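Local atomic coordinates of poly-gamma-glutamate hydrolase (Bacillus phage phiNIT1, PDB entry 3A9L), a protein that hydrolyses the gamma-glutamyl linkages of bacterial poly-gamma-glutamate, acting as a zinc peptidase. Residues K106-K111 with I166-R171; A173-N178 with G186-E191; N131-A136 with F192-E197. All blocks are in the same frame, centred on the assembly; numbering follows the deposited sequence.

The three contacts lie where helices 168-173 and 190-209 meet strands 98-105 and 162-167 and the end of helix 120-132. Contact 1 comes where the parallel strands 98-105 and 162-167 end and helix 168-173 begins. Contact 2 follows it in the chain, closing the loop between helices 168-173 and 190-209, and is nested within the loop that contact 3 closes. Contacts 1 and 3 cross, their segments alternating along the chain. Centres lie 13 to 15 Å apart. E191 of contact 2 receives K111 and Q170 of contact 1, while F174 packs on Y195 of contact 3. Helix 190-209 is thus joined to the loops and helices next to strand 98-105, which carries the zinc ligand H103.

Contact 1. Residues K106-K111 with I166-R171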
loop_
_atom_site.group_PDB
_atom_site.type_symbol
_atom_site.label_atom_id
_atom_site.label_comp_id
_atom_site.label_asym_id
_atom_site.label_seq_id
_atom_site.Cartn_x
_atom_site.Cartn_y
_atom_site.Cartn_z
ATOM N N LYS A 106 -19.503 -2.448 -18.745
ATOM C CA LYS A 106 -20.872 -2.926 -18.643
ATOM C C LYS A 106 -21.274 -3.822 -19.815
ATOM O O LYS A 106 -21.284 -3.415 -20.985
ATOM C CB LYS A 106 -21.852 -1.749 -18.498
ATOM C CG LYS A 106 -23.194 -2.112 -17.827
ATOM C CD LYS A 106 -23.747 -0.906 -17.066
ATOM C CE LYS A 106 -24.812 -1.292 -16.062
ATOM N NZ LYS A 106 -25.979 -1.939 -16.716
ATOM N N ASP A 107 -21.531 -5.073 -19.486
ATOM C CA ASP A 107 -22.230 -5.964 -20.392
ATOM C C ASP A 107 -22.616 -7.097 -19.501
ATOM O O ASP A 107 -21.820 -7.989 -19.255
ATOM C CB ASP A 107 -21.369 -6.459 -21.559
ATOM C CG ASP A 107 -22.168 -7.286 -22.560
ATOM O OD1 ASP A 107 -23.410 -7.434 -22.368
ATOM O OD2 ASP A 107 -21.566 -7.793 -23.529
ATOM N N ASP A 108 -23.835 -7.033 -18.987
ATOM C CA ASP A 108 -24.350 -8.085 -18.124
ATOM C C ASP A 108 -24.761 -9.307 -18.937
ATOM O O ASP A 108 -25.159 -10.334 -18.375
ATOM C CB ASP A 108 -25.577 -7.574 -17.364
ATOM C CG ASP A 108 -25.227 -6.566 -16.285
ATOM O OD1 ASP A 108 -24.293 -6.816 -15.498
ATOM O OD2 ASP A 108 -25.933 -5.537 -16.196
ATOM N N TYR A 109 -24.683 -9.193 -20.256
ATOM C CA TYR A 109 -25.243 -10.223 -21.128
ATOM C C TYR A 109 -24.212 -11.119 -21.836
ATOM O O TYR A 109 -24.563 -12.152 -22.408
ATOM C CB TYR A 109 -26.244 -9.593 -22.099
ATOM C CG TYR A 109 -27.496 -9.132 -21.385
ATOM C CD1 TYR A 109 -28.520 -10.033 -21.085
ATOM C CD2 TYR A 109 -27.654 -7.796 -20.995
ATOM C CE1 TYR A 109 -29.668 -9.621 -20.403
ATOM C CE2 TYR A 109 -28.809 -7.371 -20.315
ATOM C CZ TYR A 109 -29.801 -8.292 -20.022
ATOM O OH TYR A 109 -30.929 -7.891 -19.362
ATOM N N ASN A 110 -22.940 -10.729 -21.784
ATOM C CA ASN A 110 -21.875 -11.536 -22.391
ATOM C C ASN A 110 -20.658 -11.507 -21.542
ATOM O O ASN A 110 -20.219 -10.437 -21.145
ATOM C CB ASN A 110 -21.436 -10.986 -23.745
ATOM C CG ASN A 110 -22.565 -10.811 -24.668
ATOM O OD1 ASN A 110 -22.997 -11.763 -25.302
ATOM N ND2 ASN A 110 -23.080 -9.595 -24.747
ATOM N N LYS A 111 -20.096 -12.692 -21.333
ATOM C CA LYS A 111 -18.769 -12.846 -20.757
ATOM C C LYS A 111 -17.685 -12.640 -21.810
ATOM O O LYS A 111 -17.562 -13.424 -22.772
ATOM C CB LYS A 111 -18.642 -14.222 -20.106
ATOM C CG LYS A 111 -19.559 -14.399 -18.902
ATOM C CD LYS A 111 -18.975 -15.403 -17.898
ATOM C CE LYS A 111 -18.754 -16.773 -18.547
ATOM N NZ LYS A 111 -18.608 -17.832 -17.501
ATOM N N ILE A 166 -12.878 -6.015 -18.510
ATOM C CA ILE A 166 -13.624 -7.216 -18.227
ATOM C C ILE A 166 -15.112 -6.908 -18.040
ATOM O O ILE A 166 -15.485 -6.055 -17.237
ATOM C CB ILE A 166 -13.041 -7.922 -16.965
ATOM C CG1 ILE A 166 -11.501 -7.813 -16.962
ATOM C CG2 ILE A 166 -13.463 -9.376 -16.917
ATOM C CD1 ILE A 166 -10.894 -8.498 -15.765
ATOM N N SER A 167 -15.949 -7.613 -18.786
ATOM C CA SER A 167 -17.392 -7.344 -18.812
ATOM C C SER A 167 -18.017 -7.666 -17.457
ATOM O O SER A 167 -17.502 -8.505 -16.714
ATOM C CB SER A 167 -18.079 -8.173 -19.893
ATOM O OG SER A 167 -18.133 -9.534 -19.494
ATOM N N SER A 168 -19.126 -6.995 -17.160
ATOM C CA SER A 168 -19.794 -7.130 -15.882
ATOM C C SER A 168 -20.288 -8.556 -15.677
ATOM O O SER A 168 -20.292 -9.041 -14.541
ATOM C CB SER A 168 -20.948 -6.123 -15.735
ATOM O OG SER A 168 -21.849 -6.194 -16.827
ATOM N N ALA A 169 -20.707 -9.212 -16.763
ATOM C CA ALA A 169 -21.110 -10.622 -16.721
ATOM C C ALA A 169 -19.944 -11.490 -16.284
ATOM O O ALA A 169 -20.110 -12.449 -15.497
ATOM C CB ALA A 169 -21.583 -11.075 -18.063
ATOM N N GLN A 170 -18.757 -11.167 -16.797
ATOM C CA GLN A 170 -17.606 -12.028 -16.566
ATOM C C GLN A 170 -17.144 -11.945 -15.114
ATOM O O GLN A 170 -16.822 -12.980 -14.479
ATOM C CB GLN A 170 -16.452 -11.704 -17.523
ATOM C CG GLN A 170 -15.135 -12.454 -17.154
ATOM C CD GLN A 170 -15.231 -13.963 -17.285
ATOM O OE1 GLN A 170 -15.035 -14.517 -18.362
ATOM N NE2 GLN A 170 -15.502 -14.640 -16.185
ATOM N N ARG A 171 -17.068 -10.709 -14.622
ATOM C CA ARG A 171 -16.753 -10.404 -13.234
ATOM C C ARG A 171 -17.801 -10.955 -12.251
ATOM O O ARG A 171 -17.433 -11.398 -11.164
ATOM C CB ARG A 171 -16.562 -8.902 -13.051
ATOM C CG ARG A 171 -15.485 -8.305 -13.951
ATOM C CD ARG A 171 -15.345 -6.785 -13.780
ATOM N NE ARG A 171 -16.336 -6.033 -14.527
ATOM C CZ ARG A 171 -17.202 -5.175 -13.981
ATOM N NH1 ARG A 171 -17.198 -4.916 -12.659
ATOM N NH2 ARG A 171 -18.057 -4.545 -14.759
#
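S167 OG is gripped by three hydrogen bonds. It donates to N110 O at 2.8 Å, in the carbonyl plane and on a lone pair, and accepts from Q170 N and from the backbone N of N112. The hydroxyl stands between its own backbone N and carbonyl carbon (chi1 73°), so it faces the first helical turn as the N-cap of helix 168-173; serine suits the place because one short group both gives and accepts. S168 OG, set in the same crowded position, is held twice. It accepts from D107 N at 2.9 Å and donates to D108 OD1 at 2.9 Å from above the carboxylate plane. D108 OD1 also forms a salt bridge with R172. A169 N donates to D107 O at 3.0 Å. A169 CB lies 3.3 Å from D107 O and close to N110 O as well, so a small side chain suits the place. D107, with CG anti to the backbone N (chi1 -175°), shapes the loop: OD1 accepts from Y109 N in an Asx turn, and the syn lone pair of OD2 receives N110 ND2 at 2.7 Å. K111 crosses Q170 at about a right angle, and both reach E191 OE2. The whole is an N-capped helix start beside the zinc site: strand 98-105 carries the ligand H103, and the side chains of S168 and the ligand E45 are about 8 Å apart.

Contact 2. Residues A173-N178 with G186-E191; sequences AFFQNN and GNVTQE
F175 and V188 stand across from each other as a single antiparallel bridge, and their side chains cross obliquely on one side of it. V188 CG1, anti to its carbonyl carbon, meets the ring at F175 CD1 at 3.8 Å. One face of that ring has F174 CB over its centre, while N187 O lies at its edge, in plane. A flat ring can take neighbours both over a face and round its rim, and the short branched valine brings a methyl to the ring.

The bridge is a non-hydrogen-bonded pair flanked by two backbone bonds: T189 N to F174 O, 2.7 Å, and the nearly straight Q176 N to N187 O, 2.7 Å with an angle of 172° at the hydrogen. The flanking carbonyls also receive CA-H...O contacts from V188 and F175.

On the other side Q176 folds back. Its chain is bent at chi2 (-76°), so CG passes along N187 and the amide NE2 reaches V188 O at 3.2 Å from above the carbonyl plane; glutamine has both the length and the N-H for this. T189 holds OG1 between its backbone N and carbonyl carbon (chi1 62°), which lets it donate in plane to a lone pair of A173 O at 2.7 Å and also accept from F192 N. Its methyl CG2, beside the backbone N, presses on F175 C at 3.4 Å. The ring of F174 meets F192 and Y195 edge-to-face, and E191 brings OE2, paired with K111, near A173 CB. The arrangement is that of a loop closed by an antiparallel bridge, running straight into the threonine N-cap of helix 190-209.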
loop_
_atom_site.group_PDB
_atom_site.type_symbol
_atom_site.label_atom_id
_atom_site.label_comp_id
_atom_site.label_asym_id
_atom_site.label_seq_id
_atom_site.Cartn_x
_atom_site.Cartn_y
_atom_site.Cartn_z
ATOM N N ALA A 173 -19.222 -13.733 -12.813
ATOM C CA ALA A 173 -18.918 -15.158 -12.840
ATOM C C ALA A 173 -17.639 -15.531 -12.060
ATOM O O ALA A 173 -17.421 -16.697 -11.784
ATOM C CB ALA A 173 -18.896 -15.710 -14.291
ATOM N N PHE A 174 -16.809 -14.543 -11.708
ATOM C CA PHE A 174 -15.729 -14.740 -10.697
ATOM C C PHE A 174 -16.259 -15.148 -9.291
ATOM O O PHE A 174 -15.496 -15.688 -8.479
ATOM C CB PHE A 174 -14.908 -13.448 -10.456
ATOM C CG PHE A 174 -14.063 -12.957 -11.635
ATOM C CD1 PHE A 174 -13.665 -13.788 -12.676
ATOM C CD2 PHE A 174 -13.642 -11.620 -11.659
ATOM C CE1 PHE A 174 -12.874 -13.303 -13.730
ATOM C CE2 PHE A 174 -12.850 -11.123 -12.720
ATOM C CZ PHE A 174 -12.472 -11.958 -13.757
ATOM N N PHE A 175 -17.516 -14.845 -8.970
ATOM C CA PHE A 175 -17.992 -15.002 -7.575
ATOM C C PHE A 175 -19.068 -16.060 -7.437
ATOM O O PHE A 175 -19.889 -16.232 -8.315
ATOM C CB PHE A 175 -18.480 -13.668 -6.963
ATOM C CG PHE A 175 -17.458 -12.571 -7.011
ATOM C CD1 PHE A 175 -16.353 -12.588 -6.170
ATOM C CD2 PHE A 175 -17.590 -11.530 -7.921
ATOM C CE1 PHE A 175 -15.387 -11.577 -6.229
ATOM C CE2 PHE A 175 -16.630 -10.511 -7.986
ATOM C CZ PHE A 175 -15.529 -10.535 -7.139
ATOM N N GLN A 176 -19.033 -16.760 -6.316
ATOM C CA GLN A 176 -19.989 -17.796 -5.956
ATOM C C GLN A 176 -21.419 -17.298 -6.008
ATOM O O GLN A 176 -21.721 -16.256 -5.403
ATOM C CB GLN A 176 -19.631 -18.277 -4.537
ATOM C CG GLN A 176 -18.333 -19.058 -4.502
ATOM C CD GLN A 176 -18.528 -20.427 -5.033
ATOM O OE1 GLN A 176 -19.539 -21.063 -4.732
ATOM N NE2 GLN A 176 -17.618 -20.883 -5.878
ATOM N N ASN A 177 -22.299 -18.002 -6.740
ATOM C CA ASN A 177 -23.710 -17.577 -6.909
ATOM C C ASN A 177 -23.913 -16.518 -8.006
ATOM O O ASN A 177 -25.016 -15.980 -8.160
ATOM C CB ASN A 177 -24.256 -17.021 -5.571
ATOM C CG ASN A 177 -25.623 -17.547 -5.218
ATOM O OD1 ASN A 177 -26.081 -18.543 -5.777
ATOM N ND2 ASN A 177 -26.268 -16.913 -4.231
ATOM N N ASN A 178 -22.857 -16.222 -8.772
ATOM C CA ASN A 178 -22.823 -15.062 -9.688
ATOM C C ASN A 178 -23.174 -13.734 -8.992
ATOM O O ASN A 178 -23.695 -12.797 -9.609
ATOM C CB ASN A 178 -23.726 -15.278 -10.924
ATOM C CG ASN A 178 -23.221 -16.380 -11.844
ATOM O OD1 ASN A 178 -22.030 -16.700 -11.878
ATOM N ND2 ASN A 178 -24.130 -16.954 -12.615
ATOM N N GLY A 186 -15.513 -12.420 -0.999
ATOM C CA GLY A 186 -14.546 -13.386 -0.537
ATOM C C GLY A 186 -14.747 -14.789 -1.067
ATOM O O GLY A 186 -13.927 -15.666 -0.806
ATOM N N ASN A 187 -15.816 -14.990 -1.835
ATOM C CA ASN A 187 -16.289 -16.309 -2.225
ATOM C C ASN A 187 -16.223 -16.434 -3.748
ATOM O O ASN A 187 -17.177 -16.086 -4.453
ATOM C CB ASN A 187 -17.740 -16.536 -1.725
ATOM C CG ASN A 187 -17.892 -16.331 -0.216
ATOM O OD1 ASN A 187 -16.991 -16.642 0.548
ATOM N ND2 ASN A 187 -19.039 -15.776 0.207
ATOM N N VAL A 188 -15.093 -16.936 -4.245
ATOM C CA VAL A 188 -14.778 -16.844 -5.661
ATOM C C VAL A 188 -14.879 -18.215 -6.320
ATOM O O VAL A 188 -14.830 -19.249 -5.645
ATOM C CB VAL A 188 -13.408 -16.159 -5.870
ATOM C CG1 VAL A 188 -13.404 -14.797 -5.137
ATOM C CG2 VAL A 188 -12.280 -17.038 -5.351
ATOM N N THR A 189 -15.066 -18.224 -7.629
ATOM C CA THR A 189 -15.359 -19.456 -8.352
ATOM C C THR A 189 -14.089 -19.980 -8.987
ATOM O O THR A 189 -13.033 -19.337 -8.930
ATOM C CB THR A 189 -16.326 -19.213 -9.514
ATOM O OG1 THR A 189 -15.700 -18.305 -10.438
ATOM C CG2 THR A 189 -17.648 -18.652 -9.040
ATOM N N GLN A 190 -14.207 -21.131 -9.627
ATOM C CA GLN A 190 -13.081 -21.738 -10.341
ATOM C C GLN A 190 -12.662 -20.861 -11.519
ATOM O O GLN A 190 -11.479 -20.689 -11.740
ATOM C CB GLN A 190 -13.441 -23.136 -10.810
ATOM C CG GLN A 190 -12.921 -23.542 -12.174
ATOM C CD GLN A 190 -13.444 -24.915 -12.529
ATOM O OE1 GLN A 190 -14.444 -25.041 -13.230
ATOM N NE2 GLN A 190 -12.820 -25.962 -11.967
ATOM N N GLU A 191 -13.635 -20.270 -12.213
ATOM C CA GLU A 191 -13.344 -19.336 -13.315
ATOM C C GLU A 191 -12.469 -18.183 -12.843
ATOM O O GLU A 191 -11.501 -17.857 -13.510
ATOM C CB GLU A 191 -14.617 -18.810 -13.985
ATOM C CG GLU A 191 -14.372 -18.125 -15.358
ATOM C CD GLU A 191 -15.515 -18.311 -16.341
ATOM O OE1 GLU A 191 -15.867 -19.472 -16.650
ATOM O OE2 GLU A 191 -16.066 -17.303 -16.822
#

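Contact 3. Residues N131-A136 with F192-E197; sequences NSKGIA and FLDYAE
A Schellman motif ends helix 120-132, and the residues just past it lie against helix 190-209. I135 makes the apolar part of the contact. Its CG2, anti to the backbone N, touches the phenol ring of Y195 at CD2, 3.7 Å away, with the two side chains crossing at about a right angle, while CD1 reaches over the helix backbone to Y195 N, also at 3.7 Å. A branched aliphatic residue suits this buried spot, since its two arms reach the ring and the helix backbone at once. K133 lies along the more open flank: CG is 3.8 Å from D194 O, and NZ is 3.3 Å from E197 CG. The ammonium group of K133 forms its salt bridge with E201, and E197 OE2 pairs with K200; K133 NZ and E197 OE2 are 4.4 Å apart, beyond salt-bridge distance. A water joins the segments, donating to K133 O at 3.2 Å and to D194 OD2 at 3.1 Å.

Further out, Y195 is fixed by the bond of its OH with T113, and its ring lies on L164 and I166 of strand 162-167. The chain turns at G134, whose positive phi glycine accepts readily; G134 N bonds to N131 O, and I135 N to L130 O. Last, N131 ND2 donates to I135 O at 3.1 Å, in the carbonyl plane, with an angle of 157° at the hydrogen.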
loop_
_atom_site.group_PDB
_atom_site.type_symbol
_atom_site.label_atom_id
_atom_site.label_comp_id
_atom_site.label_asym_id
_atom_site.label_seq_id
_atom_site.Cartn_x
_atom_site.Cartn_y
_atom_site.Cartn_z
ATOM N N ASN A 131 -7.988 -17.690 -23.286
ATOM C CA ASN A 131 -8.632 -18.664 -24.156
ATOM C C ASN A 131 -8.333 -20.097 -23.775
ATOM O O ASN A 131 -9.202 -20.957 -23.845
ATOM C CB ASN A 131 -8.202 -18.483 -25.604
ATOM C CG ASN A 131 -8.637 -17.164 -26.198
ATOM O OD1 ASN A 131 -8.199 -16.823 -27.284
ATOM N ND2 ASN A 131 -9.489 -16.417 -25.496
ATOM N N SER A 132 -7.088 -20.371 -23.419
ATOM C CA SER A 132 -6.677 -21.758 -23.227
ATOM C C SER A 132 -7.232 -22.269 -21.912
ATOM O O SER A 132 -7.164 -23.468 -21.641
ATOM C CB SER A 132 -5.166 -21.882 -23.226
ATOM O OG SER A 132 -4.674 -21.538 -21.940
ATOM N N LYS A 133 -7.733 -21.352 -21.081
ATOM C CA LYS A 133 -8.493 -21.713 -19.878
ATOM C C LYS A 133 -9.989 -21.644 -20.183
ATOM O O LYS A 133 -10.827 -21.706 -19.277
ATOM C CB LYS A 133 -8.141 -20.826 -18.678
ATOM C CG LYS A 133 -6.644 -20.744 -18.317
ATOM C CD LYS A 133 -6.098 -22.052 -17.790
ATOM C CE LYS A 133 -5.401 -21.813 -16.471
ATOM N NZ LYS A 133 -4.182 -22.652 -16.292
ATOM N N GLY A 134 -10.324 -21.511 -21.461
ATOM C CA GLY A 134 -11.735 -21.498 -21.877
ATOM C C GLY A 134 -12.428 -20.200 -21.531
ATOM O O GLY A 134 -13.653 -20.167 -21.390
ATOM N N ILE A 135 -11.636 -19.137 -21.367
ATOM C CA ILE A 135 -12.144 -17.827 -20.980
ATOM C C ILE A 135 -12.108 -16.926 -22.194
ATOM O O ILE A 135 -11.066 -16.773 -22.835
ATOM C CB ILE A 135 -11.305 -17.201 -19.845
ATOM C CG1 ILE A 135 -11.518 -17.996 -18.552
ATOM C CG2 ILE A 135 -11.706 -15.745 -19.620
ATOM C CD1 ILE A 135 -10.264 -18.097 -17.706
ATOM N N ALA A 136 -13.273 -16.371 -22.502
ATOM C CA ALA A 136 -13.498 -15.526 -23.652
ATOM C C ALA A 136 -12.588 -14.321 -23.564
ATOM O O ALA A 136 -12.545 -13.642 -22.539
ATOM C CB ALA A 136 -14.951 -15.102 -23.695
ATOM N N PHE A 192 -12.793 -17.601 -11.683
ATOM C CA PHE A 192 -11.898 -16.607 -11.060
ATOM C C PHE A 192 -10.458 -17.079 -10.999
ATOM O O PHE A 192 -9.551 -16.403 -11.506
ATOM C CB PHE A 192 -12.368 -16.155 -9.656
ATOM C CG PHE A 192 -11.418 -15.190 -8.992
ATOM C CD1 PHE A 192 -11.454 -13.831 -9.287
ATOM C CD2 PHE A 192 -10.463 -15.654 -8.081
ATOM C CE1 PHE A 192 -10.560 -12.934 -8.679
ATOM C CE2 PHE A 192 -9.554 -14.785 -7.475
ATOM C CZ PHE A 192 -9.597 -13.420 -7.753
ATOM N N LEU A 193 -10.243 -18.235 -10.375
ATOM C CA LEU A 193 -8.888 -18.821 -10.212
ATOM C C LEU A 193 -8.150 -19.051 -11.543
ATOM O O LEU A 193 -6.973 -18.678 -11.698
ATOM C CB LEU A 193 -8.956 -20.105 -9.388
ATOM C CG LEU A 193 -9.636 -20.040 -7.991
ATOM C CD1 LEU A 193 -9.724 -21.391 -7.330
ATOM C CD2 LEU A 193 -8.928 -19.064 -7.045
ATOM N N ASP A 194 -8.840 -19.676 -12.492
ATOM C CA ASP A 194 -8.312 -19.861 -13.856
ATOM C C ASP A 194 -7.934 -18.533 -14.546
ATOM O O ASP A 194 -6.926 -18.443 -15.282
ATOM C CB ASP A 194 -9.332 -20.633 -14.696
ATOM C CG ASP A 194 -9.525 -22.083 -14.234
ATOM O OD1 ASP A 194 -8.665 -22.619 -13.522
ATOM O OD2 ASP A 194 -10.534 -22.714 -14.620
ATOM N N TYR A 195 -8.750 -17.501 -14.334
ATOM C CA TYR A 195 -8.501 -16.201 -14.954
ATOM C C TYR A 195 -7.171 -15.694 -14.393
ATOM O O TYR A 195 -6.224 -15.440 -15.143
ATOM C CB TYR A 195 -9.662 -15.235 -14.655
ATOM C CG TYR A 195 -9.785 -14.048 -15.600
ATOM C CD1 TYR A 195 -8.883 -12.983 -15.534
ATOM C CD2 TYR A 195 -10.811 -13.979 -16.518
ATOM C CE1 TYR A 195 -8.982 -11.905 -16.378
ATOM C CE2 TYR A 195 -10.933 -12.881 -17.375
ATOM C CZ TYR A 195 -10.013 -11.853 -17.294
ATOM O OH TYR A 195 -10.107 -10.757 -18.115
ATOM N N ALA A 196 -7.078 -15.616 -13.067
ATOM C CA ALA A 196 -5.882 -15.120 -12.444
ATOM C C ALA A 196 -4.608 -15.936 -12.809
ATOM O O ALA A 196 -3.548 -15.348 -13.065
ATOM C CB ALA A 196 -6.079 -14.981 -10.948
ATOM N N GLU A 197 -4.735 -17.261 -12.925
ATOM C CA GLU A 197 -3.627 -18.144 -13.349
ATOM C C GLU A 197 -3.213 -17.874 -14.797
ATOM O O GLU A 197 -2.028 -17.864 -15.122
ATOM C CB GLU A 197 -4.010 -19.610 -13.178
ATOM C CG GLU A 197 -3.065 -20.625 -13.879
ATOM C CD GLU A 197 -1.735 -20.843 -13.127
ATOM O OE1 GLU A 197 -1.606 -20.387 -11.972
ATOM O OE2 GLU A 197 -0.804 -21.439 -13.703
HETATM O O HOH W 1 -12.533 -21.436 -16.559
#